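Local coordinates for protein hypothetical aldose 1-epimerase (Klebsiella pneumoniae subsp. pneumoniae MGH 78578, PDB 3TY1) that is of unproven function but probably binds carbohydrate, with a fold like that of the galactose mutarotase-like aldose epimerases, at residues I21-L26 and D30-I35; T52-S55 and L59-T62. All blocks are in the same frame, centred on the assembly; numbering follows the deposited sequence. Where two conformers were deposited one is given.

Contact 1: I21-L26 and D30-I35; sequences INSDQL and DHAFSI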
loop_
_atom_site.group_PDB
_atom_site.type_symbol
_atom_site.label_atom_id
_atom_site.label_comp_id
_atom_site.label_asym_id
_atom_site.label_seq_id
_atom_site.Cartn_x
_atom_site.Cartn_y
_atom_site.Cartn_z
ATOM N N ILE A 21 -26.532 10.104 13.749
ATOM C CA ILE A 21 -27.683 10.189 14.650
ATOM C C ILE A 21 -27.620 11.518 15.364
ATOM O O ILE A 21 -26.554 12.110 15.497
ATOM C CB ILE A 21 -27.749 9.052 15.643
ATOM C CG1 ILE A 21 -26.479 9.008 16.495
ATOM C CG2 ILE A 21 -28.026 7.726 14.917
ATOM C CD1 ILE A 21 -26.551 8.005 17.642
ATOM N N ASN A 22 -28.756 11.976 15.847
ATOM C CA ASN A 22 -28.780 13.228 16.555
ATOM C C ASN A 22 -29.782 13.198 17.695
ATOM O O ASN A 22 -30.746 12.408 17.695
ATOM C CB ASN A 22 -28.944 14.410 15.569
ATOM C CG ASN A 22 -30.319 14.491 14.962
ATOM O OD1 ASN A 22 -31.305 14.777 15.649
ATOM N ND2 ASN A 22 -30.408 14.214 13.662
ATOM N N SER A 23 -29.510 14.055 18.669
ATOM C CA SER A 23 -30.261 14.135 19.904
ATOM C C SER A 23 -31.747 14.457 19.680
ATOM O O SER A 23 -32.601 14.002 20.451
ATOM C CB SER A 23 -29.619 15.159 20.869
ATOM O OG SER A 23 -29.457 16.450 20.298
ATOM N N ASP A 24 -32.029 15.279 18.672
ATOM C CA ASP A 24 -33.413 15.594 18.276
ATOM C C ASP A 24 -34.201 14.350 17.894
ATOM O O ASP A 24 -35.225 14.062 18.519
ATOM C CB ASP A 24 -33.447 16.581 17.092
ATOM C CG ASP A 24 -33.568 18.020 17.527
ATOM O OD1 ASP A 24 -32.972 18.394 18.565
ATOM O OD2 ASP A 24 -34.271 18.778 16.816
ATOM N N GLN A 25 -33.718 13.613 16.880
ATOM C CA GLN A 25 -34.375 12.365 16.470
ATOM C C GLN A 25 -34.419 11.307 17.572
ATOM O O GLN A 25 -35.386 10.547 17.627
ATOM C CB GLN A 25 -33.875 11.758 15.123
ATOM C CG GLN A 25 -32.466 11.987 14.778
ATOM C CD GLN A 25 -31.804 10.825 14.065
ATOM O OE1 GLN A 25 -30.942 10.145 14.653
ATOM N NE2 GLN A 25 -32.209 10.576 12.813
ATOM N N LEU A 26 -33.437 11.306 18.466
ATOM C CA LEU A 26 -33.427 10.405 19.625
ATOM C C LEU A 26 -34.336 10.877 20.782
ATOM O O LEU A 26 -34.458 10.172 21.789
ATOM C CB LEU A 26 -31.986 10.238 20.172
ATOM C CG LEU A 26 -30.961 9.547 19.253
ATOM C CD1 LEU A 26 -29.550 9.694 19.800
ATOM C CD2 LEU A 26 -31.305 8.085 19.041
ATOM N N ASP A 30 -31.877 17.430 26.888
ATOM C CA ASP A 30 -30.952 18.275 27.629
ATOM C C ASP A 30 -29.884 18.772 26.595
ATOM O O ASP A 30 -30.271 19.365 25.609
ATOM C CB ASP A 30 -30.344 17.464 28.785
ATOM C CG ASP A 30 -31.414 16.855 29.699
ATOM O OD1 ASP A 30 -32.516 17.441 29.854
ATOM O OD2 ASP A 30 -31.150 15.782 30.265
ATOM N N HIS A 31 -28.599 18.468 26.772
ATOM C CA HIS A 31 -27.553 18.985 25.899
ATOM C C HIS A 31 -27.679 18.391 24.500
ATOM O O HIS A 31 -27.712 17.155 24.384
ATOM C CB HIS A 31 -26.182 18.648 26.475
ATOM C CG HIS A 31 -25.832 19.415 27.718
ATOM N ND1 HIS A 31 -25.284 20.678 27.670
ATOM C CD2 HIS A 31 -25.902 19.086 29.035
ATOM C CE1 HIS A 31 -25.063 21.108 28.900
ATOM N NE2 HIS A 31 -25.418 20.156 29.745
ATOM N N ALA A 32 -27.768 19.257 23.469
ATOM C CA ALA A 32 -27.894 18.829 22.074
ATOM C C ALA A 32 -26.588 18.318 21.526
ATOM O O ALA A 32 -25.530 18.887 21.768
ATOM C CB ALA A 32 -28.385 19.957 21.193
ATOM N N PHE A 33 -26.676 17.284 20.701
ATOM C CA PHE A 33 -25.513 16.736 20.071
ATOM C C PHE A 33 -25.884 15.898 18.847
ATOM O O PHE A 33 -27.046 15.536 18.621
ATOM C CB PHE A 33 -24.720 15.866 21.072
ATOM C CG PHE A 33 -25.441 14.637 21.530
ATOM C CD1 PHE A 33 -25.339 13.440 20.801
ATOM C CD2 PHE A 33 -26.190 14.648 22.679
ATOM C CE1 PHE A 33 -26.003 12.298 21.227
ATOM C CE2 PHE A 33 -26.848 13.480 23.123
ATOM C CZ PHE A 33 -26.751 12.320 22.387
ATOM N N SER A 34 -24.881 15.594 18.060
ATOM C CA SER A 34 -25.042 14.636 16.967
ATOM C C SER A 34 -23.762 13.839 16.886
ATOM O O SER A 34 -22.732 14.267 17.421
ATOM C CB SER A 34 -25.329 15.336 15.654
ATOM O OG SER A 34 -24.198 16.065 15.227
ATOM N N ILE A 35 -23.861 12.645 16.305
ATOM C CA ILE A 35 -22.702 11.772 16.103
ATOM C C ILE A 35 -22.762 11.406 14.619
ATOM O O ILE A 35 -23.812 10.940 14.138
ATOM C CB ILE A 35 -22.726 10.492 17.002
ATOM C CG1 ILE A 35 -22.945 10.890 18.469
ATOM C CG2 ILE A 35 -21.426 9.716 16.822
ATOM C CD1 ILE A 35 -23.249 9.726 19.427
#

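Contact 2: T52-S55 and L59-T62; sequences TIHS and LTIT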
loop_
_atom_site.group_PDB
_atom_site.type_symbol
_atom_site.label_atom_id
_atom_site.label_comp_id
_atom_site.label_asym_id
_atom_site.label_seq_id
_atom_site.Cartn_x
_atom_site.Cartn_y
_atom_site.Cartn_z
ATOM N N THR A 52 -17.318 11.843 14.333
ATOM C CA THR A 52 -17.345 13.039 15.131
ATOM C C THR A 52 -18.542 13.107 16.069
ATOM O O THR A 52 -19.687 12.903 15.644
ATOM C CB THR A 52 -17.419 14.277 14.200
ATOM O OG1 THR A 52 -16.355 14.215 13.214
ATOM C CG2 THR A 52 -17.305 15.559 15.045
ATOM N N ILE A 53 -18.292 13.442 17.326
ATOM C CA ILE A 53 -19.339 13.849 18.243
ATOM C C ILE A 53 -19.417 15.384 18.165
ATOM O O ILE A 53 -18.462 16.063 18.536
ATOM C CB ILE A 53 -19.037 13.485 19.695
ATOM C CG1 ILE A 53 -18.918 11.958 19.842
ATOM C CG2 ILE A 53 -20.162 14.133 20.611
ATOM C CD1 ILE A 53 -18.349 11.484 21.243
ATOM N N HIS A 54 -20.526 15.914 17.654
ATOM C CA HIS A 54 -20.720 17.364 17.576
ATOM C C HIS A 54 -21.560 17.792 18.770
ATOM O O HIS A 54 -22.654 17.283 18.962
ATOM C CB HIS A 54 -21.492 17.776 16.330
ATOM C CG HIS A 54 -20.816 17.456 15.030
ATOM N ND1 HIS A 54 -19.955 18.339 14.397
ATOM C CD2 HIS A 54 -20.915 16.370 14.211
ATOM C CE1 HIS A 54 -19.549 17.806 13.253
ATOM N NE2 HIS A 54 -20.115 16.615 13.111
ATOM N N SER A 55 -21.072 18.736 19.555
ATOM C CA SER A 55 -21.807 19.262 20.696
ATOM C C SER A 55 -22.238 20.704 20.442
ATOM O O SER A 55 -21.494 21.480 19.815
ATOM C CB SER A 55 -20.915 19.213 21.907
ATOM O OG SER A 55 -20.740 17.879 22.337
ATOM N N LEU A 59 -17.765 19.653 23.970
ATOM C CA LEU A 59 -16.630 19.325 23.139
ATOM C C LEU A 59 -17.097 18.736 21.812
ATOM O O LEU A 59 -17.978 17.857 21.782
ATOM C CB LEU A 59 -15.726 18.321 23.823
ATOM C CG LEU A 59 -15.021 18.706 25.129
ATOM C CD1 LEU A 59 -14.108 17.544 25.597
ATOM C CD2 LEU A 59 -14.233 20.011 24.894
ATOM N N THR A 60 -16.439 19.151 20.737
ATOM C CA THR A 60 -16.624 18.519 19.449
ATOM C C THR A 60 -15.392 17.639 19.260
ATOM O O THR A 60 -14.241 18.116 19.302
ATOM C CB THR A 60 -16.853 19.521 18.305
ATOM O OG1 THR A 60 -18.127 20.126 18.503
ATOM C CG2 THR A 60 -16.880 18.771 16.916
ATOM N N ILE A 61 -15.627 16.335 19.152
ATOM C CA ILE A 61 -14.547 15.368 19.174
ATOM C C ILE A 61 -14.520 14.590 17.881
ATOM O O ILE A 61 -15.533 13.926 17.528
ATOM C CB ILE A 61 -14.761 14.346 20.334
ATOM C CG1 ILE A 61 -14.810 15.075 21.697
ATOM C CG2 ILE A 61 -13.669 13.229 20.263
ATOM C CD1 ILE A 61 -15.224 14.138 22.915
ATOM N N THR A 62 -13.390 14.647 17.178
ATOM C CA THR A 62 -13.243 13.982 15.882
ATOM C C THR A 62 -12.222 12.927 15.989
ATOM O O THR A 62 -11.104 13.188 16.447
ATOM C CB THR A 62 -12.817 14.974 14.780
ATOM O OG1 THR A 62 -13.790 16.013 14.702
ATOM C CG2 THR A 62 -12.690 14.269 13.415
HETATM O O HOH W 1 -15.273 16.546 12.260
#

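Contact 1: I21-L26 and D30-I35
Ser23 meets Phe33 twice, once with its hydroxyl and once with its methylene. OG takes the place of a backbone carbonyl and accepts from Phe33 N at 2.9 Å, in a nearly straight bond (168° at the hydrogen), while Ser23 N donates to Phe33 O at 2.9 Å. With OG set between its own backbone N and carbonyl carbon (chi1 55°), the serine turns this oxygen to Phe33 N. Its CB lies over one face of the Phe33 ring, offset toward the rim. This CH-pi contact puts Ser23 CB 4.1 Å from the ring centroid, and Val151 and Pro185 also pack against the phenylalanine. Two residues along the ladder, Ile21 and Ile35 lie side by side and point the same way, with Ile21 CD1 4.1 Å from Ile35 CD1. Their backbones form a hydrogen-bonded pair, N of each to O of the other; Ile21 packs on Trp5 of strand 2-9 and Ile35 on Val149 and Val151 of strand 146-152. Asn22 and Ser34 use the other face of the sheet as a non-hydrogen-bonded pair, CB to CB 3.7 Å. The amide of Asn22 then leads away from Ser34: its OD1 accepts from Gln25 N at 2.9 Å, the donor standing above the carbonyl plane, while Gln25 OE1 takes Asn22 N in return. The bond to Gln25 N, three residues on, makes an Asx motif where the chain leaves strand 19-22, at the end of an antiparallel beta hairpin on the edge of a six-stranded sheet.

Contact 2: T52-S55 and L59-T62
Thr52 and Thr62 face each other as a non-hydrogen-bonded pair in an antiparallel beta hairpin, formed by strands 49-55 and 60-64 within a six-stranded sheet. The strand axes run 170° apart in direction. Between the two segments, backbone-to-backbone bonds join the next pair, Ile53 and Ile61, where Ile53 N donates to Ile61 O at 2.8 Å and Ile61 N returns a bond to Ile53 O. Both donors lie in the carbonyl planes, and each acceptor is also approached by an alpha carbon: Thr52 CA at Ile61 O and Thr60 CA at Ile53 O.

Apolar contacts divide between the two faces. Ile53 and Ile61 stand on the buried face, where Ile53 packs on Ile159 and Ile161 and Ile61 on Leu181 and Tyr183, bringing the hairpin against the ten-stranded sheet. On the other face the methyls of Thr52 and Thr60 meet, CG2 to CG2 at 3.7 Å. Thr52 CG2, anti to its own backbone nitrogen, also sits over the centre of the His54 ring, 3.5 Å above its plane, and Thr60 CG2 approaches His54 ND1 obliquely at 4.0 Å. One methyl thus covers a face of the imidazole.

Polar side chains take over toward the turn. In one of the two conformers of Ser55, and so less certainly, OG donates to Leu59 O at 2.8 Å, coming from above the carbonyl plane; Ser55 N makes a weak but straight bond to Thr60 OG1 at 3.4 Å (170° at the hydrogen). At the opposite end of the contact a single water joins the facing threonines, lying 2.7 Å from Thr52 OG1 and hydrogen-bonded to Thr62 OG1 as well.

Contact 1 closes before contact 2 opens along the chain, and their centres lie about 12 Å apart on the same side of the chain's centre. Each belongs to an antiparallel hairpin, and both hairpins belong to one six-stranded sheet in which strands 33-39 and 49-55 are neighbours. There the contacts meet directly: Ser34 O lies 2.8 Å from His54 N, a probable hydrogen bond, and Phe33 CB packs against His54 O. Strands 19-22, 33-39, 49-55 and 60-64 thus follow in sequence order from the sheet's edge inward, their isoleucines facing the ten-stranded sheet, consistent with the supersandwich architecture of the galactose mutarotase-like fold.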